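Local coordinates for tyrosinase (Burkholderia thailandensis, PDB 5ZRD), which probably hydroxylates monophenols to catechols and oxidises these to quinones with molecular oxygen at a dinuclear copper centre, at residues Pro272-Ser275 against Pro276-Asp279. Numbering follows the deposited sequence.
Sequences PVES and PHND. With CU (copper (II) ion), chain K.
ND1 of His277 donates a hydrogen bond of 3.1 Å to the backbone O of Glu274, while His277 NE2, on the other side of the ring, binds a copper ion at 2.1 Å. The oxygen lies at the ring edge, only 9° out of the imidazole plane, and the bond and the metal on NE2 together would fix the turn of the ring. The same Glu274 O also accepts a hydrogen bond from Asn278 N at 2.9 Å, and both donors come from one face of the carbonyl plane. The N-H of His277 ND1 leans weakly toward Asn278 OD1 as well, 2.8 Å from ND1 but poorly aligned at 126°. With CG beside its own backbone N (chi1 -74°), Asn278 folds its amide back toward this turn. Water joins its OD1 to OE1 of Glu274, whose extended side chain runs alongside His277 and ends in bonds to the backbone N of Thr256 and Gly86. Asn278 ND2 is held by the carbonyl of Ser465. One residue on, the backbone N of Asp279 makes a hydrogen bond of 3.1 Å to Ser275 O, and a second water links the Asp279 carboxylate to Ser275 OG; Ser465 and His463 hold that carboxylate as well. Pro276, which has no N-H to give, fits into the first turn of helix 274-285, its CG 3.5 Å from Val273 O. His281, one turn further along, and His320 from helix 315-334 supply the other two histidine ligands of this copper, half of the type 3 dicopper site characteristic of tyrosinases.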
loop_
_atom_site.group_PDB
_atom_site.type_symbol
_atom_site.label_atom_id
_atom_site.label_comp_id
_atom_site.label_asym_id
_atom_site.label_seq_id
_atom_site.Cartn_x
_atom_site.Cartn_y
_atom_site.Cartn_z
ATOM N N PRO A 272 22.632 5.686 31.382
ATOM C CA PRO A 272 23.333 5.189 30.230
ATOM C C PRO A 272 24.272 6.257 29.655
ATOM O O PRO A 272 24.037 7.474 29.796
ATOM C CB PRO A 272 22.240 4.851 29.213
ATOM C CG PRO A 272 21.118 5.826 29.540
ATOM C CD PRO A 272 21.316 6.200 30.988
ATOM N N VAL A 273 25.329 5.808 28.999
ATOM C CA VAL A 273 26.236 6.767 28.401
ATOM C C VAL A 273 25.491 7.601 27.350
ATOM O O VAL A 273 25.877 8.727 27.078
ATOM C CB VAL A 273 27.482 6.107 27.780
ATOM C CG1 VAL A 273 27.160 5.193 26.613
ATOM C CG2 VAL A 273 28.471 7.182 27.356
ATOM N N GLU A 274 24.432 7.035 26.764
ATOM C CA GLU A 274 23.647 7.703 25.734
ATOM C C GLU A 274 23.028 9.023 26.245
ATOM O O GLU A 274 22.743 9.898 25.436
ATOM C CB GLU A 274 22.535 6.801 25.199
ATOM C CG GLU A 274 22.020 7.247 23.851
ATOM C CD GLU A 274 20.945 6.366 23.230
ATOM O OE1 GLU A 274 20.554 6.630 22.026
ATOM O OE2 GLU A 274 20.434 5.469 23.960
ATOM N N SER A 275 22.798 9.120 27.546
ATOM C CA SER A 275 22.060 10.231 28.153
ATOM C C SER A 275 22.883 11.527 28.112
ATOM O O SER A 275 22.484 12.487 27.490
ATOM C CB SER A 275 21.590 9.849 29.547
ATOM O OG SER A 275 20.688 10.812 30.080
ATOM N N PRO A 276 24.031 11.560 28.783
ATOM C CA PRO A 276 24.876 12.731 28.725
ATOM C C PRO A 276 25.303 13.074 27.297
ATOM O O PRO A 276 25.459 14.269 26.956
ATOM C CB PRO A 276 26.108 12.388 29.578
ATOM C CG PRO A 276 26.012 10.895 29.763
ATOM C CD PRO A 276 24.522 10.661 29.810
ATOM N N HIS A 277 25.455 12.032 26.484
ATOM C CA HIS A 277 25.682 12.160 25.033
ATOM C C HIS A 277 24.579 13.011 24.395
ATOM O O HIS A 277 24.873 13.994 23.728
ATOM C CB HIS A 277 25.812 10.791 24.364
ATOM C CG HIS A 277 25.305 10.748 22.962
ATOM N ND1 HIS A 277 23.965 10.549 22.671
ATOM C CD2 HIS A 277 25.929 10.826 21.772
ATOM C CE1 HIS A 277 23.791 10.515 21.356
ATOM N NE2 HIS A 277 24.972 10.668 20.776
ATOM N N ASN A 278 23.338 12.602 24.605
ATOM C CA ASN A 278 22.168 13.355 24.183
ATOM C C ASN A 278 22.301 14.827 24.604
ATOM O O ASN A 278 22.072 15.730 23.768
ATOM C CB ASN A 278 20.884 12.725 24.710
ATOM C CG ASN A 278 20.511 11.452 23.990
ATOM O OD1 ASN A 278 21.235 10.997 23.104
ATOM N ND2 ASN A 278 19.386 10.870 24.366
ATOM N N ASP A 279 22.709 15.081 25.846
ATOM C CA ASP A 279 22.823 16.472 26.341
ATOM C C ASP A 279 23.740 17.324 25.474
ATOM O O ASP A 279 23.415 18.477 25.171
ATOM C CB ASP A 279 23.332 16.512 27.790
ATOM C CG ASP A 279 22.383 15.821 28.788
ATOM O OD1 ASP A 279 21.161 15.651 28.507
ATOM O OD2 ASP A 279 22.875 15.442 29.871
HETATM CU CU CU K . 25.846 11.414 18.977
HETATM O O HOH W 1 20.812 9.115 21.124
HETATM O O HOH W 2 19.722 13.718 29.533
#